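Local atomic coordinates of cell wall binding protein cwp8 (Peptoclostridium difficile, PDB entry 5J6Q), a protein that is an S-layer-associated surface protein that probably attaches to the bacterial cell wall through three CWB2 modules, and may contribute to cell adhesion. Residues Thr514-Val518 / Leu539-Ser543; Ile506-Gly512 / Val561-Leu566. One frame throughout, in Å; residues are numbered along the deposited sequence.

Interaction 1: residues Thr514-Val518 / Leu539-Ser543; sequences TKAYV and LAASS. With SO4 (sulfate ion), chain H.
Residues 516-518 are extended and belong to strand 516-519; residues 539-542 form the last turn of helix 531-542. Ser543 leaves helical geometry, though its N still bonds to Leu539 O at 3.1 Å. The nearest CA pairs are Tyr517-Ala540 at 6.7 Å and Lys515-Ser543 at 7.2 Å. CA-to-CB of Lys515, Tyr517 and Ser543 points toward the other segment, while Ala516 and Val518 lie out of reach. The apolar part centres on the Tyr517 ring (chi1 m, chi2 79°). Ala540 CA sits over one face in a CH-pi contact, 4.0 Å from the ring centroid. Tyr517 CD1 meets Ala540 CB at 3.8 Å, and Tyr517 CE2 meets Leu539 CD2 at 3.5 Å. This is strand-to-helix packing inside a beta-alpha-beta unit, completed by strand 547-549, of a parallel sheet in a CWB2 domain. The polar part gathers at Ser543 (chi1 m). Lys515 NZ donates to Ser543 OG at 3.1 Å, and Ser543 OG lies 2.8 Å from Tyr517 OH, near the ring plane. A sulfate ion, probably from the crystallisation liquor, accepts a hydrogen bond through its O3 from Lys515 NZ at 2.7 Å; Lys571 also binds this ion.

Interaction 2: residues Ile506-Gly512 / Val561-Leu566; sequences INKYYAG and VVELRL. With SO4 (sulfate ion), chain G.
The apolar centre is Ile506 CG2, which meets Val561 CG2 at 3.7 Å and Leu566 CD1 at 4.3 Å. Ile506 has chi1 m and chi2 t, as does Leu566. Tyr510 CB adds a contact of similar length to Leu566 CD2, at 4.2 Å. The backbones are helical at 506-509 and 561-565; Tyr510 and Leu566 are the first residues to leave helical angles. CA pairs are Asn507-Val561 at 5.5 Å, Ala511-Arg565 at 4.5 Å and Gly512-Leu566 at 6.3 Å. Further out, Asn507 CB lies 3.9 Å from Val561 CG1. Arg565, with chi1 m, chi2 m and chi3 p, lays its CD 3.8 Å from Ala511 CA. Gly512 has phi/psi of 80/-4, where a CB would jam against the preceding carbonyl. Its N makes a weak hydrogen bond to Arg565 O at 3.5 Å. A water joins the same two atoms, 3.0 Å from Gly512 N and 3.3 Å from Arg565 O. At the polar edge Arg565 NH1 donates to O3 of a sulfate ion at 2.8 Å; the ion is probably from the crystallisation liquor. The contact is helix-helix packing between the C-terminal ends of helices 498-509 and 556-565 of a CWB2 domain.

Overall arrangement
Both interactions lie in the third CWB2 repeat, with centres about 13 Å apart. Along the chain, helix 498-509 leads through Gly512 into strand 516-519, so segment 506-512 is followed almost at once by 514-518. Helix 531-542 and then helix 556-565 come next. Interaction 1 is thus nested inside the loop closed by interaction 2. Interaction 1 joins a helix to the parallel sheet of strands 286-289, 572-575, 516-519 and 547-549. Interaction 2 joins two helices and is only partly buried. Together they involve one strand and three helices of this repeat. Helix 434-438, in the second repeat, touches Ala540 of the first contact and Tyr510 of the second.

Interaction 1: residues Thr514-Val518 / Leu539-Ser543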
# COMPACT_ATOMS: atom_id res chain seq x y z
N THR A 514 -6.39 -9.90 23.94
CA THR A 514 -6.94 -9.99 22.61
C THR A 514 -6.14 -9.08 21.62
O THR A 514 -6.47 -9.01 20.43
CB THR A 514 -8.41 -9.64 22.69
OG1 THR A 514 -8.52 -8.39 23.35
CG2 THR A 514 -9.22 -10.71 23.51
N LYS A 515 -5.03 -8.47 22.10
CA LYS A 515 -4.18 -7.65 21.23
C LYS A 515 -2.75 -7.72 21.71
O LYS A 515 -2.48 -8.00 22.93
CB LYS A 515 -4.62 -6.18 21.31
CG LYS A 515 -5.15 -5.63 20.02
CD LYS A 515 -5.40 -4.12 20.22
CE LYS A 515 -6.59 -3.56 19.52
NZ LYS A 515 -6.85 -2.23 20.10
N ALA A 516 -1.83 -7.43 20.80
CA ALA A 516 -0.40 -7.36 21.18
C ALA A 516 0.13 -6.09 20.52
O ALA A 516 -0.18 -5.81 19.32
CB ALA A 516 0.40 -8.61 20.68
N TYR A 517 0.81 -5.31 21.27
CA TYR A 517 1.49 -4.17 20.70
C TYR A 517 3.04 -4.52 20.63
O TYR A 517 3.51 -5.33 21.44
CB TYR A 517 1.32 -3.02 21.67
CG TYR A 517 -0.07 -2.40 21.58
CD1 TYR A 517 -1.16 -2.99 22.19
CD2 TYR A 517 -0.29 -1.22 20.88
CE1 TYR A 517 -2.43 -2.44 22.12
CE2 TYR A 517 -1.56 -0.66 20.78
CZ TYR A 517 -2.62 -1.28 21.42
OH TYR A 517 -3.88 -0.78 21.29
N VAL A 518 3.84 -3.90 19.73
CA VAL A 518 5.33 -4.23 19.75
C VAL A 518 6.11 -2.92 19.55
O VAL A 518 5.66 -2.08 18.76
CB VAL A 518 5.61 -5.31 18.64
CG1 VAL A 518 5.09 -4.92 17.27
CG2 VAL A 518 7.09 -5.63 18.53
N LEU A 539 -1.95 3.58 25.67
CA LEU A 539 -2.74 3.02 24.62
C LEU A 539 -2.85 1.50 24.82
O LEU A 539 -3.99 0.94 24.80
CB LEU A 539 -2.14 3.42 23.28
CG LEU A 539 -2.64 2.56 22.13
CD1 LEU A 539 -4.10 2.86 21.85
CD2 LEU A 539 -1.90 2.87 20.86
N ALA A 540 -1.72 0.82 25.04
CA ALA A 540 -1.81 -0.61 25.32
C ALA A 540 -2.64 -0.83 26.64
O ALA A 540 -3.38 -1.82 26.67
CB ALA A 540 -0.46 -1.22 25.51
N ALA A 541 -2.52 0.07 27.68
CA ALA A 541 -3.34 -0.10 28.90
C ALA A 541 -4.85 -0.06 28.52
O ALA A 541 -5.61 -0.94 28.97
CB ALA A 541 -3.08 1.03 29.89
N SER A 542 -5.27 0.93 27.69
CA SER A 542 -6.72 1.05 27.25
C SER A 542 -7.16 -0.24 26.56
O SER A 542 -8.31 -0.63 26.62
CB SER A 542 -6.90 2.22 26.27
OG SER A 542 -6.74 3.45 26.97
N SER A 543 -6.24 -0.94 25.89
CA SER A 543 -6.64 -2.21 25.24
C SER A 543 -6.35 -3.45 26.16
O SER A 543 -6.40 -4.56 25.64
CB SER A 543 -5.87 -2.39 23.91
OG SER A 543 -6.05 -1.33 22.98
S SO4 H . -4.57 0.21 18.15
O1 SO4 H . -3.19 0.11 18.66
O2 SO4 H . -4.49 0.75 16.65
O3 SO4 H . -5.40 -1.03 18.14
O4 SO4 H . -4.99 1.15 19.17

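Interaction 2: residues Ile506-Gly512 / Val561-Leu566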
# COMPACT_ATOMS: atom_id res chain seq x y z
N ILE A 506 4.95 -10.45 30.38
CA ILE A 506 3.91 -10.97 29.51
C ILE A 506 3.39 -12.31 30.09
O ILE A 506 2.16 -12.53 30.14
CB ILE A 506 4.39 -11.14 28.04
CG1 ILE A 506 4.59 -9.77 27.28
CG2 ILE A 506 3.30 -11.96 27.32
CD1 ILE A 506 5.73 -9.82 26.14
N ASN A 507 4.30 -13.19 30.58
CA ASN A 507 3.81 -14.51 31.07
C ASN A 507 2.93 -14.34 32.31
O ASN A 507 1.98 -15.07 32.51
CB ASN A 507 4.97 -15.37 31.44
CG ASN A 507 4.69 -16.82 31.89
OD1 ASN A 507 4.02 -17.63 31.22
ND2 ASN A 507 5.25 -17.24 32.99
N LYS A 508 3.24 -13.38 33.10
CA LYS A 508 2.50 -13.21 34.32
C LYS A 508 1.19 -12.49 34.19
O LYS A 508 0.21 -12.90 34.81
CB LYS A 508 3.35 -12.46 35.34
CG LYS A 508 2.55 -12.33 36.67
CD LYS A 508 3.49 -11.73 37.86
CE LYS A 508 2.58 -11.51 39.06
NZ LYS A 508 3.13 -12.15 40.26
N TYR A 509 1.11 -11.46 33.37
CA TYR A 509 -0.11 -10.72 33.38
C TYR A 509 -1.02 -10.77 32.18
O TYR A 509 -2.06 -10.12 32.30
CB TYR A 509 0.27 -9.26 33.49
CG TYR A 509 0.95 -8.93 34.80
CD1 TYR A 509 2.27 -8.48 34.83
CD2 TYR A 509 0.26 -8.99 36.00
CE1 TYR A 509 2.88 -8.09 36.02
CE2 TYR A 509 0.85 -8.57 37.20
CZ TYR A 509 2.15 -8.12 37.20
OH TYR A 509 2.72 -7.67 38.35
N TYR A 510 -0.67 -11.48 31.07
CA TYR A 510 -1.50 -11.21 29.92
C TYR A 510 -2.18 -12.37 29.31
O TYR A 510 -2.59 -12.26 28.16
CB TYR A 510 -0.62 -10.49 28.86
CG TYR A 510 -0.39 -9.04 29.26
CD1 TYR A 510 0.82 -8.65 29.82
CD2 TYR A 510 -1.39 -8.09 29.08
CE1 TYR A 510 1.02 -7.32 30.20
CE2 TYR A 510 -1.21 -6.78 29.46
CZ TYR A 510 0.02 -6.39 30.03
OH TYR A 510 0.21 -5.08 30.40
N ALA A 511 -2.38 -13.47 30.08
CA ALA A 511 -3.10 -14.60 29.58
C ALA A 511 -4.47 -14.06 29.05
O ALA A 511 -5.07 -13.19 29.70
CB ALA A 511 -3.32 -15.64 30.72
N GLY A 512 -4.94 -14.53 27.91
CA GLY A 512 -6.22 -14.02 27.44
C GLY A 512 -6.22 -12.67 26.72
O GLY A 512 -7.30 -12.31 26.24
N VAL A 561 6.53 -17.36 25.60
CA VAL A 561 5.42 -16.74 26.28
C VAL A 561 4.37 -16.23 25.36
O VAL A 561 3.13 -16.26 25.73
CB VAL A 561 5.78 -15.63 27.30
CG1 VAL A 561 6.95 -16.10 28.20
CG2 VAL A 561 6.06 -14.35 26.61
N VAL A 562 4.77 -15.70 24.17
CA VAL A 562 3.75 -15.23 23.29
C VAL A 562 2.87 -16.46 22.86
O VAL A 562 1.65 -16.35 22.78
CB VAL A 562 4.47 -14.51 22.09
CG1 VAL A 562 3.49 -14.33 20.93
CG2 VAL A 562 5.03 -13.13 22.53
N GLU A 563 3.52 -17.57 22.52
CA GLU A 563 2.86 -18.81 22.11
C GLU A 563 1.87 -19.25 23.22
O GLU A 563 0.80 -19.70 22.88
CB GLU A 563 3.95 -19.87 21.86
CG GLU A 563 3.51 -21.29 21.82
CD GLU A 563 4.58 -22.24 21.35
OE1 GLU A 563 4.37 -22.82 20.31
OE2 GLU A 563 5.61 -22.42 22.02
N LEU A 564 2.23 -19.13 24.55
CA LEU A 564 1.31 -19.55 25.65
C LEU A 564 0.24 -18.56 25.97
O LEU A 564 -0.91 -18.95 26.24
CB LEU A 564 2.09 -19.74 26.96
CG LEU A 564 3.05 -20.91 26.93
CD1 LEU A 564 3.85 -20.98 28.27
CD2 LEU A 564 2.15 -22.18 26.69
N ARG A 565 0.57 -17.24 25.93
CA ARG A 565 -0.37 -16.26 26.43
C ARG A 565 -1.17 -15.52 25.43
O ARG A 565 -2.19 -14.95 25.85
CB ARG A 565 0.38 -15.15 27.28
CG ARG A 565 1.21 -15.73 28.46
CD ARG A 565 0.36 -16.10 29.66
NE ARG A 565 -0.04 -17.46 29.49
CZ ARG A 565 0.23 -18.46 30.32
NH1 ARG A 565 -0.21 -19.68 30.05
NH2 ARG A 565 0.93 -18.25 31.43
N LEU A 566 -0.78 -15.49 24.15
CA LEU A 566 -1.52 -14.48 23.33
C LEU A 566 -2.22 -15.04 22.17
O LEU A 566 -2.44 -14.39 21.16
CB LEU A 566 -0.44 -13.42 22.86
CG LEU A 566 0.27 -12.79 24.04
CD1 LEU A 566 1.36 -11.72 23.49
CD2 LEU A 566 -0.63 -12.03 24.99
S SO4 G . 0.73 -22.54 31.23
O1 SO4 G . 0.40 -23.87 31.95
O2 SO4 G . 2.10 -22.44 30.93
O3 SO4 G . 0.37 -21.45 32.14
O4 SO4 G . -0.10 -22.50 30.01
O HOH W 1 -4.10 -17.32 27.01